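Local coordinates for protein 3-oxosteroid 1-dehydrogenase (Sterolibacterium denitrificans, PDB 7P18) that probably catalyses the FAD-dependent 1,2-dehydrogenation of 3-oxosteroids to 3-oxo-Delta1-steroids, passing the electrons to an acceptor, at residues A103-Q108 against A214-A219; P134-A139 against S163-E168; C346-G351 against A383-D388. All coordinates share one frame; numbering follows the deposited sequence.

Interaction 1 (A103-Q108 against A214-A219)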
ATOM      1  N   ALA A 103       8.445  20.542  -8.317  1.00 27.51           N
ATOM      2  CA  ALA A 103       8.885  21.953  -8.473  1.00 29.16           C
ATOM      3  C   ALA A 103       9.190  22.551  -7.088  1.00 32.66           C
ATOM      4  O   ALA A 103       9.955  23.493  -7.035  1.00 31.58           O
ATOM      5  CB  ALA A 103       7.850  22.764  -9.217  1.00 33.91           C
ATOM      6  N   ASN A 104       8.626  22.031  -5.992  1.00 26.02           N
ATOM      7  CA  ASN A 104       8.670  22.760  -4.699  1.00 28.33           C
ATOM      8  C   ASN A 104       9.320  21.933  -3.574  1.00 27.21           C
ATOM      9  O   ASN A 104       9.248  22.408  -2.433  1.00 30.31           O
ATOM     10  CB  ASN A 104       7.270  23.240  -4.339  1.00 28.14           C
ATOM     11  CG  ASN A 104       6.755  24.212  -5.371  1.00 32.10           C
ATOM     12  OD1 ASN A 104       7.142  25.367  -5.339  1.00 32.46           O
ATOM     13  ND2 ASN A 104       5.920  23.761  -6.299  1.00 27.08           N
ATOM     14  N   MET A 105       9.936  20.792  -3.887  1.00 27.43           N
ATOM     15  CA  MET A 105      10.487  19.866  -2.862  1.00 28.21           C
ATOM     16  C   MET A 105      11.751  19.213  -3.384  1.00 27.03           C
ATOM     17  O   MET A 105      11.910  19.094  -4.624  1.00 28.98           O
ATOM     18  CB  MET A 105       9.457  18.793  -2.490  1.00 27.48           C
ATOM     19  CG  MET A 105       8.139  19.380  -1.951  1.00 26.86           C
ATOM     20  SD  MET A 105       7.039  18.053  -1.315  1.00 26.28           S
ATOM     21  CE  MET A 105       5.583  18.985  -0.894  1.00 26.80           C
ATOM     22  N   THR A 106      12.620  18.759  -2.467  1.00 26.42           N
ATOM     23  CA  THR A 106      13.804  17.944  -2.802  1.00 26.03           C
ATOM     24  C   THR A 106      13.327  16.577  -3.288  1.00 26.19           C
ATOM     25  O   THR A 106      13.927  16.005  -4.226  1.00 26.72           O
ATOM     26  CB  THR A 106      14.809  17.893  -1.634  1.00 29.10           C
ATOM     27  OG1 THR A 106      15.192  19.241  -1.396  1.00 30.87           O
ATOM     28  CG2 THR A 106      16.061  17.117  -1.950  1.00 30.26           C
ATOM     29  N   LEU A 107      12.262  16.069  -2.681  1.00 26.57           N
ATOM     30  CA  LEU A 107      11.566  14.830  -3.140  1.00 25.95           C
ATOM     31  C   LEU A 107      11.229  14.970  -4.639  1.00 25.00           C
ATOM     32  O   LEU A 107      10.730  16.036  -5.004  1.00 25.73           O
ATOM     33  CB  LEU A 107      10.307  14.679  -2.294  1.00 23.99           C
ATOM     34  CG  LEU A 107       9.384  13.525  -2.636  1.00 25.84           C
ATOM     35  CD1 LEU A 107      10.104  12.196  -2.449  1.00 29.07           C
ATOM     36  CD2 LEU A 107       8.139  13.621  -1.757  1.00 25.10           C
ATOM     37  N   GLN A 108      11.510  13.946  -5.432  1.00 24.06           N
ATOM     38  CA  GLN A 108      11.274  13.893  -6.896  1.00 26.80           C
ATOM     39  C   GLN A 108      10.571  12.561  -7.233  1.00 28.38           C
ATOM     40  O   GLN A 108      11.040  11.498  -6.781  1.00 27.57           O
ATOM     41  CB  GLN A 108      12.589  14.083  -7.669  1.00 29.67           C
ATOM     42  CG  GLN A 108      13.303  15.419  -7.395  1.00 29.70           C
ATOM     43  CD  GLN A 108      12.557  16.600  -7.966  1.00 30.26           C
ATOM     44  OE1 GLN A 108      12.241  16.607  -9.165  1.00 31.00           O
ATOM     45  NE2 GLN A 108      12.186  17.544  -7.110  1.00 28.70           N
ATOM     46  N   ALA A 214      10.156  10.666   4.199  1.00 26.12           N
ATOM     47  CA  ALA A 214      11.332  11.526   4.509  1.00 25.56           C
ATOM     48  C   ALA A 214      11.231  12.840   3.737  1.00 27.14           C
ATOM     49  O   ALA A 214      11.392  13.935   4.342  1.00 31.28           O
ATOM     50  CB  ALA A 214      12.594  10.796   4.113  1.00 27.84           C
ATOM     51  N   GLY A 215      10.988  12.735   2.421  1.00 27.66           N
ATOM     52  CA  GLY A 215      10.896  13.934   1.547  1.00 25.18           C
ATOM     53  C   GLY A 215       9.784  14.869   1.981  1.00 26.08           C
ATOM     54  O   GLY A 215      10.004  16.078   1.994  1.00 26.88           O
ATOM     55  N   LEU A 216       8.608  14.343   2.356  1.00 27.44           N
ATOM     56  CA  LEU A 216       7.473  15.207   2.777  1.00 24.38           C
ATOM     57  C   LEU A 216       7.800  15.805   4.150  1.00 26.17           C
ATOM     58  O   LEU A 216       7.478  16.998   4.395  1.00 25.40           O
ATOM     59  CB  LEU A 216       6.173  14.405   2.774  1.00 24.21           C
ATOM     60  CG  LEU A 216       5.668  14.010   1.378  1.00 24.05           C
ATOM     61  CD1 LEU A 216       4.546  12.977   1.484  1.00 26.12           C
ATOM     62  CD2 LEU A 216       5.172  15.247   0.633  1.00 25.08           C
ATOM     63  N   ARG A 217       8.466  15.043   5.018  1.00 28.06           N
ATOM     64  CA  ARG A 217       8.856  15.597   6.341  1.00 27.02           C
ATOM     65  C   ARG A 217       9.797  16.782   6.112  1.00 27.54           C
ATOM     66  O   ARG A 217       9.622  17.807   6.753  1.00 28.06           O
ATOM     67  CB  ARG A 217       9.490  14.544   7.247  1.00 25.89           C
ATOM     68  CG  ARG A 217       9.843  15.106   8.617  1.00 29.37           C
ATOM     69  CD  ARG A 217       8.612  15.338   9.437  1.00 31.22           C
ATOM     70  NE  ARG A 217       8.812  16.017  10.712  1.00 34.70           N
ATOM     71  CZ  ARG A 217       8.878  17.337  10.887  1.00 32.24           C
ATOM     72  NH1 ARG A 217       8.825  18.171   9.862  1.00 32.14           N
ATOM     73  NH2 ARG A 217       9.049  17.821  12.103  1.00 32.48           N
ATOM     74  N   HIS A 218      10.751  16.627   5.215  1.00 28.06           N
ATOM     75  CA  HIS A 218      11.747  17.665   4.861  1.00 30.00           C
ATOM     76  C   HIS A 218      11.037  18.922   4.345  1.00 30.09           C
ATOM     77  O   HIS A 218      11.370  20.008   4.791  1.00 30.57           O
ATOM     78  CB  HIS A 218      12.746  17.115   3.857  1.00 32.42           C
ATOM     79  CG  HIS A 218      13.772  18.126   3.473  1.00 37.94           C
ATOM     80  ND1 HIS A 218      14.821  18.486   4.323  1.00 42.28           N
ATOM     81  CD2 HIS A 218      13.913  18.873   2.355  1.00 34.51           C
ATOM     82  CE1 HIS A 218      15.560  19.414   3.731  1.00 35.97           C
ATOM     83  NE2 HIS A 218      15.010  19.674   2.533  1.00 40.09           N
ATOM     84  N   ALA A 219      10.038  18.771   3.473  1.00 28.40           N
ATOM     85  CA  ALA A 219       9.203  19.880   2.972  1.00 28.36           C
ATOM     86  C   ALA A 219       8.548  20.640   4.130  1.00 30.06           C
ATOM     87  O   ALA A 219       8.528  21.881   4.097  1.00 31.35           O
ATOM     88  CB  ALA A 219       8.147  19.368   2.005  1.00 29.98           C
TER
HETATM   89  O   HOH W   1      11.488  17.115  -0.016  1.00 31.50           O

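Interaction 2 (P134-A139 against S163-E168)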
ATOM      1  N   PRO A 134       9.336   7.574  -6.109  1.00 23.98           N
ATOM      2  CA  PRO A 134      10.339   8.543  -5.682  1.00 24.82           C
ATOM      3  C   PRO A 134      11.777   8.172  -6.058  1.00 24.19           C
ATOM      4  O   PRO A 134      12.127   6.978  -6.081  1.00 26.22           O
ATOM      5  CB  PRO A 134      10.279   8.531  -4.154  1.00 27.39           C
ATOM      6  CG  PRO A 134       9.104   7.636  -3.793  1.00 24.79           C
ATOM      7  CD  PRO A 134       8.802   6.783  -4.991  1.00 22.07           C
ATOM      8  N   MET A 135      12.577   9.178  -6.398  1.00 24.59           N
ATOM      9  CA  MET A 135      14.055   9.041  -6.401  1.00 27.05           C
ATOM     10  C   MET A 135      14.517   8.795  -4.951  1.00 26.50           C
ATOM     11  O   MET A 135      13.830   9.248  -3.988  1.00 25.54           O
ATOM     12  CB  MET A 135      14.694  10.326  -6.931  1.00 29.82           C
ATOM     13  CG  MET A 135      14.343  10.601  -8.383  1.00 31.63           C
ATOM     14  SD  MET A 135      15.335  11.997  -9.023  1.00 39.60           S
ATOM     15  CE  MET A 135      16.911  11.154  -9.220  1.00 40.61           C
ATOM     16  N   LEU A 136      15.624   8.082  -4.779  1.00 27.84           N
ATOM     17  CA  LEU A 136      16.263   7.942  -3.434  1.00 29.06           C
ATOM     18  C   LEU A 136      16.404   9.331  -2.809  1.00 29.23           C
ATOM     19  O   LEU A 136      16.753  10.308  -3.509  1.00 34.46           O
ATOM     20  CB  LEU A 136      17.615   7.236  -3.566  1.00 29.81           C
ATOM     21  CG  LEU A 136      17.616   5.802  -4.082  1.00 33.39           C
ATOM     22  CD1 LEU A 136      19.043   5.251  -4.080  1.00 40.57           C
ATOM     23  CD2 LEU A 136      16.730   4.887  -3.256  1.00 34.25           C
ATOM     24  N   PHE A 137      16.064   9.439  -1.534  1.00 31.25           N
ATOM     25  CA  PHE A 137      16.081  10.691  -0.763  1.00 30.06           C
ATOM     26  C   PHE A 137      17.185  10.593   0.309  1.00 34.47           C
ATOM     27  O   PHE A 137      17.355   9.516   0.956  1.00 30.32           O
ATOM     28  CB  PHE A 137      14.706  10.948  -0.142  1.00 28.38           C
ATOM     29  CG  PHE A 137      14.624  12.283   0.530  1.00 29.61           C
ATOM     30  CD1 PHE A 137      14.303  13.406  -0.190  1.00 28.43           C
ATOM     31  CD2 PHE A 137      14.923  12.423   1.872  1.00 31.94           C
ATOM     32  CE1 PHE A 137      14.270  14.647   0.417  1.00 28.77           C
ATOM     33  CE2 PHE A 137      14.913  13.661   2.476  1.00 28.52           C
ATOM     34  CZ  PHE A 137      14.566  14.773   1.744  1.00 32.90           C
ATOM     35  N   ASP A 138      17.864  11.719   0.518  1.00 31.76           N
ATOM     36  CA  ASP A 138      18.993  11.896   1.469  1.00 32.55           C
ATOM     37  C   ASP A 138      18.457  12.241   2.856  1.00 28.86           C
ATOM     38  O   ASP A 138      18.151  13.414   3.081  1.00 32.79           O
ATOM     39  CB  ASP A 138      19.904  13.017   0.968  1.00 34.86           C
ATOM     40  CG  ASP A 138      21.177  13.192   1.780  1.00 43.31           C
ATOM     41  OD1 ASP A 138      21.452  12.334   2.662  1.00 34.19           O
ATOM     42  OD2 ASP A 138      21.878  14.158   1.477  1.00 39.86           O
ATOM     43  N   ALA A 139      18.324  11.241   3.737  1.00 30.49           N
ATOM     44  CA  ALA A 139      17.855  11.404   5.137  1.00 32.76           C
ATOM     45  C   ALA A 139      18.743  12.371   5.937  1.00 33.32           C
ATOM     46  O   ALA A 139      18.235  12.958   6.942  1.00 34.09           O
ATOM     47  CB  ALA A 139      17.805  10.052   5.799  1.00 34.69           C
ATOM     48  N   SER A 163      18.944   0.783   0.474  1.00 38.14           N
ATOM     49  CA  SER A 163      17.675   1.298  -0.121  1.00 34.93           C
ATOM     50  C   SER A 163      17.762   1.139  -1.643  1.00 34.67           C
ATOM     51  O   SER A 163      18.857   1.426  -2.199  1.00 35.75           O
ATOM     52  CB  SER A 163      17.445   2.698   0.281  1.00 32.13           C
ATOM     53  OG  SER A 163      17.173   2.769   1.679  1.00 36.64           O
ATOM     54  N   MET A 164      16.672   0.691  -2.287  1.00 34.88           N
ATOM     55  CA  MET A 164      16.536   0.726  -3.772  1.00 33.40           C
ATOM     56  C   MET A 164      15.175   1.303  -4.181  1.00 35.99           C
ATOM     57  O   MET A 164      14.213   1.218  -3.392  1.00 31.51           O
ATOM     58  CB  MET A 164      16.644  -0.681  -4.348  1.00 34.56           C
ATOM     59  CG  MET A 164      17.975  -1.374  -3.985  1.00 43.62           C
ATOM     60  SD  MET A 164      17.998  -3.085  -4.547  1.00 49.67           S
ATOM     61  CE  MET A 164      16.407  -3.710  -3.960  1.00 53.81           C
ATOM     62  N   THR A 165      15.104   1.845  -5.401  1.00 34.10           N
ATOM     63  CA  THR A 165      13.843   2.197  -6.090  1.00 30.21           C
ATOM     64  C   THR A 165      13.245   0.900  -6.593  1.00 32.10           C
ATOM     65  O   THR A 165      13.999  -0.089  -6.733  1.00 36.35           O
ATOM     66  CB  THR A 165      14.094   3.157  -7.256  1.00 30.71           C
ATOM     67  OG1 THR A 165      14.916   2.483  -8.218  1.00 29.70           O
ATOM     68  CG2 THR A 165      14.754   4.432  -6.789  1.00 33.07           C
ATOM     69  N   ALA A 166      11.947   0.882  -6.845  1.00 26.67           N
ATOM     70  CA  ALA A 166      11.248  -0.260  -7.478  1.00 30.63           C
ATOM     71  C   ALA A 166      11.857  -0.500  -8.859  1.00 34.06           C
ATOM     72  O   ALA A 166      12.014  -1.667  -9.248  1.00 33.02           O
ATOM     73  CB  ALA A 166       9.765  -0.024  -7.568  1.00 30.36           C
ATOM     74  N   THR A 167      12.212   0.572  -9.564  1.00 32.03           N
ATOM     75  CA  THR A 167      12.857   0.465 -10.899  1.00 32.06           C
ATOM     76  C   THR A 167      14.178  -0.318 -10.755  1.00 36.87           C
ATOM     77  O   THR A 167      14.310  -1.350 -11.434  1.00 38.96           O
ATOM     78  CB  THR A 167      13.087   1.851 -11.509  1.00 33.01           C
ATOM     79  OG1 THR A 167      11.809   2.508 -11.546  1.00 31.26           O
ATOM     80  CG2 THR A 167      13.705   1.758 -12.890  1.00 36.65           C
ATOM     81  N   GLU A 168      15.083   0.162  -9.898  1.00 35.85           N
ATOM     82  CA  GLU A 168      16.418  -0.454  -9.619  1.00 40.93           C
ATOM     83  C   GLU A 168      16.196  -1.897  -9.189  1.00 40.34           C
ATOM     84  O   GLU A 168      16.884  -2.779  -9.709  1.00 46.69           O
ATOM     85  CB  GLU A 168      17.176   0.250  -8.495  1.00 34.54           C
ATOM     86  CG  GLU A 168      17.933   1.490  -8.896  1.00 39.19           C
ATOM     87  CD  GLU A 168      18.377   2.247  -7.678  1.00 40.00           C
ATOM     88  OE1 GLU A 168      17.961   1.830  -6.582  1.00 39.83           O
ATOM     89  OE2 GLU A 168      19.098   3.273  -7.822  1.00 43.17           O
TER

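Interaction 3 (C346-G351 against A383-D388)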
ATOM      1  N   CYS A 346       4.979 -21.768  -8.428  1.00 25.48           N
ATOM      2  CA  CYS A 346       4.222 -21.727  -7.140  1.00 26.37           C
ATOM      3  C   CYS A 346       2.730 -21.786  -7.427  1.00 31.34           C
ATOM      4  O   CYS A 346       2.283 -21.206  -8.441  1.00 34.33           O
ATOM      5  CB  CYS A 346       4.594 -20.524  -6.310  1.00 28.51           C
ATOM      6  SG  CYS A 346       4.053 -18.929  -6.988  1.00 28.05           S
ATOM      7  N   ILE A 347       1.971 -22.488  -6.586  1.00 24.91           N
ATOM      8  CA  ILE A 347       0.492 -22.548  -6.741  1.00 23.71           C
ATOM      9  C   ILE A 347      -0.153 -22.211  -5.405  1.00 24.93           C
ATOM     10  O   ILE A 347       0.481 -22.429  -4.370  1.00 22.94           O
ATOM     11  CB  ILE A 347      -0.001 -23.895  -7.299  1.00 25.39           C
ATOM     12  CG1 ILE A 347       0.403 -25.102  -6.453  1.00 24.81           C
ATOM     13  CG2 ILE A 347       0.426 -24.054  -8.751  1.00 25.84           C
ATOM     14  CD1 ILE A 347      -0.410 -26.336  -6.819  1.00 26.75           C
ATOM     15  N   VAL A 348      -1.377 -21.694  -5.464  1.00 21.60           N
ATOM     16  CA  VAL A 348      -2.190 -21.437  -4.248  1.00 22.96           C
ATOM     17  C   VAL A 348      -3.345 -22.407  -4.247  1.00 22.17           C
ATOM     18  O   VAL A 348      -4.063 -22.481  -5.239  1.00 24.05           O
ATOM     19  CB  VAL A 348      -2.641 -19.962  -4.210  1.00 21.84           C
ATOM     20  CG1 VAL A 348      -3.689 -19.725  -3.133  1.00 24.05           C
ATOM     21  CG2 VAL A 348      -1.404 -19.087  -4.013  1.00 22.28           C
ATOM     22  N   VAL A 349      -3.555 -23.078  -3.109  1.00 24.18           N
ATOM     23  CA  VAL A 349      -4.654 -24.059  -2.957  1.00 22.98           C
ATOM     24  C   VAL A 349      -5.418 -23.776  -1.669  1.00 21.91           C
ATOM     25  O   VAL A 349      -4.848 -23.185  -0.729  1.00 22.42           O
ATOM     26  CB  VAL A 349      -4.130 -25.510  -2.976  1.00 23.99           C
ATOM     27  CG1 VAL A 349      -3.465 -25.809  -4.314  1.00 25.44           C
ATOM     28  CG2 VAL A 349      -3.200 -25.779  -1.789  1.00 24.63           C
ATOM     29  N   ASN A 350      -6.674 -24.214  -1.678  1.00 24.16           N
ATOM     30  CA  ASN A 350      -7.560 -24.300  -0.484  1.00 25.93           C
ATOM     31  C   ASN A 350      -7.300 -25.636   0.221  1.00 28.42           C
ATOM     32  O   ASN A 350      -6.354 -26.354  -0.165  1.00 28.40           O
ATOM     33  CB  ASN A 350      -9.037 -24.098  -0.859  1.00 26.84           C
ATOM     34  CG  ASN A 350      -9.584 -25.129  -1.819  1.00 27.59           C
ATOM     35  OD1 ASN A 350      -9.028 -26.215  -1.958  1.00 28.29           O
ATOM     36  ND2 ASN A 350     -10.700 -24.834  -2.462  1.00 25.04           N
ATOM     37  N   GLY A 351      -8.080 -25.947   1.254  1.00 29.73           N
ATOM     38  CA  GLY A 351      -7.885 -27.150   2.080  1.00 31.71           C
ATOM     39  C   GLY A 351      -8.209 -28.423   1.319  1.00 30.33           C
ATOM     40  O   GLY A 351      -7.747 -29.496   1.749  1.00 30.90           O
ATOM     41  N   ALA A 383      -5.180 -19.627   3.036  1.00 22.95           N
ATOM     42  CA  ALA A 383      -4.908 -20.542   1.914  1.00 21.32           C
ATOM     43  C   ALA A 383      -3.424 -20.895   1.961  1.00 20.22           C
ATOM     44  O   ALA A 383      -2.758 -20.486   2.910  1.00 21.85           O
ATOM     45  CB  ALA A 383      -5.315 -19.900   0.597  1.00 23.58           C
ATOM     46  N   TRP A 384      -2.972 -21.734   1.033  1.00 22.28           N
ATOM     47  CA  TRP A 384      -1.638 -22.375   1.084  1.00 23.80           C
ATOM     48  C   TRP A 384      -0.909 -22.103  -0.221  1.00 20.50           C
ATOM     49  O   TRP A 384      -1.471 -22.404  -1.298  1.00 23.95           O
ATOM     50  CB  TRP A 384      -1.750 -23.870   1.389  1.00 24.20           C
ATOM     51  CG  TRP A 384      -2.253 -24.075   2.779  1.00 24.12           C
ATOM     52  CD1 TRP A 384      -3.553 -24.269   3.135  1.00 27.57           C
ATOM     53  CD2 TRP A 384      -1.504 -23.955   3.996  1.00 25.15           C
ATOM     54  NE1 TRP A 384      -3.656 -24.322   4.497  1.00 30.03           N
ATOM     55  CE2 TRP A 384      -2.420 -24.147   5.050  1.00 28.73           C
ATOM     56  CE3 TRP A 384      -0.156 -23.766   4.304  1.00 26.87           C
ATOM     57  CZ2 TRP A 384      -2.025 -24.116   6.379  1.00 28.63           C
ATOM     58  CZ3 TRP A 384       0.234 -23.711   5.619  1.00 29.56           C
ATOM     59  CH2 TRP A 384      -0.694 -23.882   6.644  1.00 29.23           C
ATOM     60  N   LEU A 385       0.330 -21.658  -0.078  1.00 22.28           N
ATOM     61  CA  LEU A 385       1.229 -21.461  -1.246  1.00 23.44           C
ATOM     62  C   LEU A 385       2.232 -22.612  -1.266  1.00 23.56           C
ATOM     63  O   LEU A 385       2.844 -22.840  -0.228  1.00 24.00           O
ATOM     64  CB  LEU A 385       1.916 -20.113  -1.102  1.00 23.37           C
ATOM     65  CG  LEU A 385       2.923 -19.818  -2.206  1.00 27.41           C
ATOM     66  CD1 LEU A 385       2.173 -19.366  -3.429  1.00 26.70           C
ATOM     67  CD2 LEU A 385       3.920 -18.790  -1.741  1.00 31.62           C
ATOM     68  N   ILE A 386       2.324 -23.308  -2.394  1.00 26.17           N
ATOM     69  CA  ILE A 386       3.144 -24.549  -2.584  1.00 23.71           C
ATOM     70  C   ILE A 386       4.193 -24.299  -3.673  1.00 24.17           C
ATOM     71  O   ILE A 386       3.848 -23.734  -4.730  1.00 22.93           O
ATOM     72  CB  ILE A 386       2.237 -25.724  -2.966  1.00 25.28           C
ATOM     73  CG1 ILE A 386       0.995 -25.820  -2.071  1.00 25.55           C
ATOM     74  CG2 ILE A 386       3.063 -27.011  -2.988  1.00 26.64           C
ATOM     75  CD1 ILE A 386       1.284 -26.230  -0.642  1.00 24.57           C
ATOM     76  N   PHE A 387       5.450 -24.659  -3.414  1.00 24.53           N
ATOM     77  CA  PHE A 387       6.515 -24.637  -4.456  1.00 24.47           C
ATOM     78  C   PHE A 387       7.583 -25.690  -4.116  1.00 29.38           C
ATOM     79  O   PHE A 387       7.514 -26.303  -3.009  1.00 26.59           O
ATOM     80  CB  PHE A 387       7.106 -23.235  -4.577  1.00 23.33           C
ATOM     81  CG  PHE A 387       7.615 -22.599  -3.317  1.00 23.78           C
ATOM     82  CD1 PHE A 387       8.903 -22.849  -2.853  1.00 23.08           C
ATOM     83  CD2 PHE A 387       6.811 -21.720  -2.602  1.00 27.01           C
ATOM     84  CE1 PHE A 387       9.390 -22.230  -1.714  1.00 23.43           C
ATOM     85  CE2 PHE A 387       7.300 -21.112  -1.460  1.00 25.32           C
ATOM     86  CZ  PHE A 387       8.577 -21.375  -1.007  1.00 25.56           C
ATOM     87  N   ASP A 388       8.528 -25.918  -5.039  1.00 29.62           N
ATOM     88  CA  ASP A 388       9.535 -27.006  -4.901  1.00 28.45           C
ATOM     89  C   ASP A 388      10.902 -26.429  -4.587  1.00 27.42           C
ATOM     90  O   ASP A 388      11.053 -25.203  -4.400  1.00 27.95           O
ATOM     91  CB  ASP A 388       9.526 -27.927  -6.126  1.00 29.99           C
ATOM     92  CG  ASP A 388      10.204 -27.382  -7.370  1.00 28.69           C
ATOM     93  OD1 ASP A 388      10.708 -26.259  -7.316  1.00 27.30           O
ATOM     94  OD2 ASP A 388      10.177 -28.104  -8.392  1.00 30.30           O
TER

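Interaction 1 (A103-Q108 against A214-A219)
Met105 and Leu107 lie against one flank of helix 208-222, and Thr106 between them reaches its outer side. The tight part is apolar. The Met105 chain runs extended beyond CG, and its sulphur SD sits 3.7 Å from Ala219 CB and 3.9 Å from Leu216 CD2. CE of the same methionine stays close to both methyls. Leu107 has CG anti to its backbone N (chi1 176°). From there the CD2 branch touches Leu216 CG at 4.0 Å. Here the two leucine side chains cross obliquely. Leu107 CB rests 4.0 Å from Gly215 CA. Gly215 has no side chain at this point, and that lets the loop come this near the helix.

The outer side is looser. Thr106 is exposed, and its OG1 comes only to 4.0 Å from NE2 of the partly exposed His218. No direct hydrogen bond joins the two segments. A water bridges them instead: it accepts from Leu107 N at 3.0 Å and donates to Gly215 O at 2.7 Å.

On the buried side, Met105 and Leu216 also touch helix 17-28, the helix of a GxGxxA pattern consistent with dinucleotide binding. The contact is thus loop-on-helix packing behind the FAD site of a Rossmann-type fold, with Leu216 about 9 Å from the cofactor at the side chain.

Interaction 2 (P134-A139 against S163-E168)
Leu136 reaches from strand 131-138 onto the turn that leads into helix 166-174. Thr165, the N-cap, and Glu168 form a capping box at the start of that helix. The contact joins a strand to a helix N terminus at the steroid site.

Van der Waals packing carries the contact. Leu136 has CG anti to its carbonyl carbon (chi1 -63°). Its CD2 methyl lies over the backbone of the turn. This methyl is 4.0 Å from Met164 C and 4.2 Å from Ser163 CB. It also meets the methyl of Thr165, with CD2 to CG2 at 4.1 Å. The Leu136 and Thr165 side chains cross at about a right angle. Apart from these apolar contacts, the carbonyl O of Pro134 lies 3.7 Å from Thr165 CG2. The other Leu136 methyl, CD1, approaches the Glu168 carboxylate only loosely.

No hydrogen bond runs between the two segments. Polar bonds instead hold the turn in shape and tie it to its surroundings. Ser163 OG is bonded to Lys205 O, and Ser163 O to Arg189 of helix 179-191. Glu133, just before Pro134, accepts from Ala166 N and pairs with Thr167 OG1, so the strand side also grips the first turn of the helix. Ala166, the first residue of the capped helix, touches the bound androsta-1,4-diene-3,17-dione, so the cap adjoins the steroid pocket.

The capping box has two nearly straight bonds. Glu168 N gives to Thr165 OG1 at 2.9 Å, with an N-H...O angle of 162°. Thr165 N returns a bond of 3.1 Å to Glu168 OE1, which it meets from above the carboxylate plane, 46° out of it.

Interaction 3 (C346-G351 against A383-D388)
Ile347 and Ile386 exchange backbone hydrogen bonds, and Val349 and Trp384 repeat the pattern two residues on. Ile347 N gives to Ile386 O at 2.9 Å, and Ile386 N returns 2.8 Å to Ile347 O. Val349 N to Trp384 O is 2.8 Å, and Trp384 N to Val349 O is 3.0 Å. Between them Val348 and Leu385 form a non-hydrogen-bonded pair, with CA-H...O contacts alongside.

Side chains alternate between the faces. On one, Val348 CG2 packs 3.6 Å from Leu385 CD1. On the other, Ile347 CG1 meets Ile386 CB at 4.0 Å. There chi1 of -62° sets Val349 CG1 anti to the carbonyl carbon, which leaves CG2 between backbone N and carbonyl carbon, 4.2 Å from Ile386 CG1. Cys346 CB also comes to 3.9 Å from Leu385 CD1.

Further out, helix 434-450 packs on Ile347 and Ile386, and the Trp418 ring meets that of Trp384 edge-to-face. Glu359 accepts from Val348 N on the strand's far side. Strand 486-502 bonds to Ala383, Leu385 and Phe387. Strand 383-387 is therefore an inner strand, and the pair is a regular antiparallel ladder at one border of the sheet built on strand 486-502.

From the N terminus, helix 84-104 ends and segment 103-108 begins interaction 1. Strand 131-138 then opens interaction 2, which closes at 163-168 after a short excursion. Interaction 1 closes only at helix 208-222, so its larger loop encloses that of interaction 2. The two touch: Gln108 O lies 2.8 Å from Met135 N, a probable hydrogen bond, and the Phe137 ring packs on Ala214, Gly215 and His218. Together they link helix 208-222, near the FAD, to the steroid-pocket helix. Interaction 3 follows in series. It closes a separate loop that holds helix 363-377, and pairs two strands of another, antiparallel sheet. Its centre is about 42 Å from that of interaction 1.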